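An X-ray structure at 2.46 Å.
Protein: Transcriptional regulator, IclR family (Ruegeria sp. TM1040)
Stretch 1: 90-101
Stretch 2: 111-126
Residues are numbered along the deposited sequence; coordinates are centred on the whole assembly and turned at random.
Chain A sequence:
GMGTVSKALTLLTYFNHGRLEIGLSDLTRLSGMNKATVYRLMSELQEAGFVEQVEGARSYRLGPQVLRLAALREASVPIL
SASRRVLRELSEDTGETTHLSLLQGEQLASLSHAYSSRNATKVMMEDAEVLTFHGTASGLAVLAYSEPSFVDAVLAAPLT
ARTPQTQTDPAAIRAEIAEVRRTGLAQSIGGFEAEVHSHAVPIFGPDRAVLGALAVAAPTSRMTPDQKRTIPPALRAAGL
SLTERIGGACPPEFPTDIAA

Stretch 1 90-101: LSEDTGETTHLS
Stretch 2 (111-126) LSHAYSSRNATKVMME

Stretch 1 runs from the last turn of a helix (90-94) through a tight turn into a strand (97-101). Stretch 2 returns beside it as an antiparallel strand (111-114), at 165° and 4.7 Å axis to axis, then continues without regular structure past the helix end and back along Thr97. Together they bury 874 Å².

Leu90 (t, p) makes no cross-contact, but its O receives Thr94 N at 3.0 Å and Thr94 OG1 at 2.8 Å. Ser91 (m) points its small side chain toward stretch 2; Ser91 CA lies 4.8 Å from Ser116 CA, and Ser91 CB 4.2 Å from Ser116 CB. Ser91 OG donates to Glu96 O at 3.0 Å, while Ser91 O accepts both Gly95 N (2.9 Å) and Ser116 OG (3.0 Å; Ser116 is t). Glu92 (m, m) starts away, yet its carboxylate grips Ser117 (p) twice: Ser117 N to Glu92 OE1, 2.9 Å, and Ser117 OG to Glu92 OE2, 2.7 Å.

At the helix end, Arg118 (chi -60°, -147°, -94°, -173°) lays a guanidinium face against Glu92 O. Its NH2 lies 2.7 Å from Asp93 O, but the angle is too poor for a hydrogen bond. Thr94 (p) uses OG1 also to accept Glu96 N at 3.3 Å. Gly95 leaves the helix at phi/psi 76/12, a positive phi that favours glycine; a CB here would lie 2.9 Å from Arg118 NE, a clash.

Glu96 (-124/168; m, m) leads into the strand. Its OE1 accepts from a water at 2.8 Å, and that water accepts from Thr97 N (3.0 Å) and Val123 N (3.2 Å). Thr97 (m) serves polar and apolar neighbours: OG1 donates to Val123 O at 2.8 Å and accepts from a second water at 2.9 Å, which accepts Ser116 N at 2.9 Å, while Thr97 CG2 packs 3.8 Å from Met125 CG.

Thr98 (p) pairs with Ala114 through Thr98 N to Ala114 O (3.1 Å) and Ala114 N to Thr98 O (3.0 Å); the small alanine CB sits 3.7 Å from Thr98 OG1. His99 (p, chi2 107°) and His113 (p, chi2 -92°) form a non-hydrogen-bonded pair, CA to CA 4.1 Å, on one sheet face; the end of His113 leads away. Selenomethionine Met125 (chi -40°, -130°, 62°) sets SE over the imidazole face, 3.8 Å from the His99 ring centroid. Leu100 (t, p) shares the opposite face with Thr98; Leu100 N donates to Ser112 O at 2.9 Å, and Leu100 O accepts Leu111 N at 2.9 Å and, weakly, Ser112 N at 3.5 Å.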

# COMPACT_ATOMS: atom_id res chain seq x y z
N LEU A 90 -24.50 2.21 -7.03
CA LEU A 90 -24.68 3.50 -7.69
C LEU A 90 -25.53 3.37 -8.97
O LEU A 90 -26.38 4.23 -9.22
CB LEU A 90 -23.33 4.16 -7.99
CG LEU A 90 -23.36 5.63 -8.43
CD1 LEU A 90 -24.13 6.51 -7.45
CD2 LEU A 90 -21.96 6.15 -8.64
N SER A 91 -25.32 2.28 -9.74
CA SER A 91 -26.10 2.03 -10.96
C SER A 91 -27.55 1.78 -10.63
O SER A 91 -28.41 2.20 -11.38
CB SER A 91 -25.55 0.84 -11.74
OG SER A 91 -24.44 1.24 -12.53
N GLU A 92 -27.82 1.16 -9.48
CA GLU A 92 -29.19 0.89 -9.05
C GLU A 92 -29.87 2.15 -8.54
O GLU A 92 -31.05 2.35 -8.83
CB GLU A 92 -29.22 -0.23 -8.00
CG GLU A 92 -29.12 -1.62 -8.64
CD GLU A 92 -29.97 -1.89 -9.88
OE1 GLU A 92 -29.41 -1.81 -11.00
OE2 GLU A 92 -31.18 -2.18 -9.74
N ASP A 93 -29.13 3.01 -7.84
CA ASP A 93 -29.65 4.25 -7.29
C ASP A 93 -29.94 5.31 -8.36
O ASP A 93 -30.93 6.04 -8.26
CB ASP A 93 -28.68 4.82 -6.25
CG ASP A 93 -28.58 4.00 -4.96
OD1 ASP A 93 -29.55 3.27 -4.64
OD2 ASP A 93 -27.56 4.13 -4.25
N THR A 94 -29.09 5.39 -9.40
CA THR A 94 -29.21 6.39 -10.47
C THR A 94 -29.96 5.87 -11.70
O THR A 94 -30.46 6.67 -12.50
CB THR A 94 -27.81 6.86 -10.90
OG1 THR A 94 -27.09 5.74 -11.43
CG2 THR A 94 -27.03 7.50 -9.77
N GLY A 95 -30.00 4.55 -11.86
CA GLY A 95 -30.64 3.93 -13.02
C GLY A 95 -29.79 4.05 -14.28
O GLY A 95 -30.25 3.73 -15.38
N GLU A 96 -28.53 4.46 -14.10
CA GLU A 96 -27.58 4.70 -15.18
C GLU A 96 -26.28 3.89 -15.06
O GLU A 96 -26.04 3.26 -14.03
CB GLU A 96 -27.26 6.20 -15.24
CG GLU A 96 -28.49 7.08 -15.42
CD GLU A 96 -29.28 6.93 -16.70
OE1 GLU A 96 -28.78 6.28 -17.65
OE2 GLU A 96 -30.38 7.51 -16.78
N THR A 97 -25.47 3.88 -16.13
CA THR A 97 -24.19 3.18 -16.20
C THR A 97 -23.18 3.91 -15.34
O THR A 97 -23.05 5.12 -15.45
CB THR A 97 -23.73 3.08 -17.66
OG1 THR A 97 -24.74 2.37 -18.39
CG2 THR A 97 -22.34 2.40 -17.82
N THR A 98 -22.45 3.16 -14.51
CA THR A 98 -21.41 3.72 -13.66
C THR A 98 -20.07 3.11 -14.06
O THR A 98 -20.03 1.97 -14.52
CB THR A 98 -21.74 3.51 -12.18
OG1 THR A 98 -21.89 2.11 -11.95
CG2 THR A 98 -23.01 4.23 -11.75
N HIS A 99 -18.97 3.85 -13.92
CA HIS A 99 -17.66 3.32 -14.24
C HIS A 99 -16.54 3.96 -13.44
O HIS A 99 -16.61 5.13 -13.07
CB HIS A 99 -17.35 3.37 -15.75
CG HIS A 99 -17.33 4.73 -16.37
ND1 HIS A 99 -16.14 5.35 -16.73
CD2 HIS A 99 -18.37 5.52 -16.74
CE1 HIS A 99 -16.48 6.51 -17.27
NE2 HIS A 99 -17.82 6.66 -17.30
N LEU A 100 -15.51 3.15 -13.15
CA LEU A 100 -14.31 3.57 -12.46
C LEU A 100 -13.17 3.59 -13.46
O LEU A 100 -12.92 2.61 -14.17
CB LEU A 100 -13.99 2.64 -11.26
CG LEU A 100 -12.67 2.92 -10.49
CD1 LEU A 100 -12.69 4.28 -9.77
CD2 LEU A 100 -12.33 1.75 -9.55
N SER A 101 -12.50 4.73 -13.55
CA SER A 101 -11.34 4.88 -14.43
C SER A 101 -10.13 5.17 -13.56
O SER A 101 -10.24 5.83 -12.52
CB SER A 101 -11.58 5.96 -15.48
OG SER A 101 -11.87 7.21 -14.89
N LEU A 111 -11.65 0.92 -16.19
CA LEU A 111 -11.26 -0.46 -15.91
C LEU A 111 -12.35 -1.34 -15.26
O LEU A 111 -12.21 -2.57 -15.27
CB LEU A 111 -9.99 -0.44 -15.07
CG LEU A 111 -8.75 0.08 -15.87
CD1 LEU A 111 -7.59 0.41 -14.96
CD2 LEU A 111 -8.36 -0.88 -17.04
N SER A 112 -13.44 -0.75 -14.78
CA SER A 112 -14.57 -1.50 -14.21
C SER A 112 -15.82 -0.67 -14.40
O SER A 112 -15.74 0.57 -14.36
CB SER A 112 -14.35 -1.89 -12.74
OG SER A 112 -14.33 -0.79 -11.85
N HIS A 113 -16.94 -1.33 -14.71
CA HIS A 113 -18.22 -0.67 -14.91
C HIS A 113 -19.36 -1.55 -14.44
O HIS A 113 -19.19 -2.75 -14.26
CB HIS A 113 -18.42 -0.27 -16.39
CG HIS A 113 -18.55 -1.43 -17.33
ND1 HIS A 113 -17.45 -1.97 -17.97
CD2 HIS A 113 -19.66 -2.14 -17.68
CE1 HIS A 113 -17.91 -2.97 -18.71
NE2 HIS A 113 -19.24 -3.13 -18.55
N ALA A 114 -20.53 -0.95 -14.30
CA ALA A 114 -21.77 -1.64 -13.97
C ALA A 114 -22.93 -1.04 -14.75
O ALA A 114 -22.92 0.17 -15.04
CB ALA A 114 -22.04 -1.58 -12.48
N TYR A 115 -23.89 -1.89 -15.13
CA TYR A 115 -25.12 -1.49 -15.82
C TYR A 115 -26.28 -1.57 -14.84
O TYR A 115 -26.29 -2.44 -13.97
CB TYR A 115 -25.38 -2.37 -17.06
CG TYR A 115 -24.33 -2.23 -18.14
CD1 TYR A 115 -24.04 -1.00 -18.72
CD2 TYR A 115 -23.63 -3.34 -18.61
CE1 TYR A 115 -23.07 -0.87 -19.71
CE2 TYR A 115 -22.67 -3.22 -19.61
CZ TYR A 115 -22.39 -1.99 -20.16
OH TYR A 115 -21.45 -1.88 -21.14
N SER A 116 -27.24 -0.67 -14.97
CA SER A 116 -28.42 -0.69 -14.12
C SER A 116 -29.46 -1.66 -14.64
O SER A 116 -29.54 -1.88 -15.84
CB SER A 116 -29.04 0.70 -14.05
OG SER A 116 -30.18 0.67 -13.20
N SER A 117 -30.28 -2.20 -13.74
CA SER A 117 -31.36 -3.12 -14.13
C SER A 117 -32.55 -2.35 -14.69
O SER A 117 -33.31 -2.91 -15.48
CB SER A 117 -31.81 -3.95 -12.93
OG SER A 117 -32.40 -3.17 -11.90
N ARG A 118 -32.71 -1.08 -14.28
CA ARG A 118 -33.85 -0.19 -14.56
C ARG A 118 -34.12 0.13 -16.04
O ARG A 118 -35.27 -0.04 -16.47
CB ARG A 118 -33.72 1.12 -13.78
CG ARG A 118 -33.68 0.94 -12.26
CD ARG A 118 -34.34 2.09 -11.53
NE ARG A 118 -33.38 3.11 -11.14
CZ ARG A 118 -33.68 4.16 -10.38
NH1 ARG A 118 -34.91 4.33 -9.91
NH2 ARG A 118 -32.74 5.05 -10.07
N ASN A 119 -33.14 0.68 -16.80
CA ASN A 119 -33.49 1.07 -18.18
C ASN A 119 -32.90 0.13 -19.20
O ASN A 119 -31.76 -0.29 -19.03
CB ASN A 119 -33.03 2.50 -18.46
CG ASN A 119 -33.51 3.49 -17.43
OD1 ASN A 119 -32.81 3.77 -16.45
ND2 ASN A 119 -34.73 3.96 -17.56
N ALA A 120 -33.65 -0.17 -20.28
CA ALA A 120 -33.21 -1.05 -21.37
C ALA A 120 -32.19 -0.35 -22.27
O ALA A 120 -31.31 -1.00 -22.79
CB ALA A 120 -34.40 -1.51 -22.19
N THR A 121 -32.33 0.97 -22.46
CA THR A 121 -31.39 1.78 -23.25
C THR A 121 -30.36 2.34 -22.26
O THR A 121 -30.72 3.03 -21.30
CB THR A 121 -32.09 2.88 -24.07
OG1 THR A 121 -32.71 3.79 -23.16
CG2 THR A 121 -33.15 2.32 -24.99
N LYS A 122 -29.09 1.94 -22.44
CA LYS A 122 -27.99 2.28 -21.53
C LYS A 122 -26.80 2.84 -22.26
O LYS A 122 -26.66 2.60 -23.46
CB LYS A 122 -27.51 0.99 -20.82
CG LYS A 122 -28.56 0.29 -19.99
CD LYS A 122 -28.27 -1.16 -19.98
CE LYS A 122 -28.77 -1.88 -18.77
NZ LYS A 122 -30.17 -2.32 -18.90
N VAL A 123 -25.90 3.53 -21.54
CA VAL A 123 -24.62 3.94 -22.08
C VAL A 123 -23.73 2.69 -21.98
O VAL A 123 -23.49 2.19 -20.88
CB VAL A 123 -24.00 5.18 -21.38
CG1 VAL A 123 -22.65 5.52 -22.00
CG2 VAL A 123 -24.94 6.37 -21.43
N MSE A 124 -23.34 2.12 -23.12
CA MSE A 124 -22.53 0.91 -23.12
C MSE A 124 -21.03 1.23 -23.11
O MSE A 124 -20.59 2.23 -23.67
CB MSE A 124 -22.89 0.02 -24.30
CG MSE A 124 -21.84 -1.03 -24.57
SE MSE A 124 -22.30 -2.37 -25.86
CE MSE A 124 -20.66 -2.23 -27.03
N MSE A 125 -20.25 0.37 -22.41
CA MSE A 125 -18.81 0.47 -22.24
C MSE A 125 -18.09 -0.83 -22.51
O MSE A 125 -18.69 -1.91 -22.58
CB MSE A 125 -18.48 0.86 -20.80
CG MSE A 125 -19.40 1.86 -20.23
SE MSE A 125 -18.41 3.26 -19.49
CE MSE A 125 -17.44 4.02 -21.07
N GLU A 126 -16.77 -0.70 -22.59
CA GLU A 126 -15.80 -1.78 -22.70
C GLU A 126 -14.68 -1.42 -21.76
O GLU A 126 -14.31 -0.24 -21.64
CB GLU A 126 -15.31 -1.93 -24.15
CG GLU A 126 -15.05 -3.38 -24.54
CD GLU A 126 -14.57 -3.55 -25.97
OE1 GLU A 126 -13.45 -4.07 -26.16
OE2 GLU A 126 -15.32 -3.17 -26.90
O HOH W 1 -26.61 4.82 -18.75
O HOH W 2 -27.13 1.20 -17.12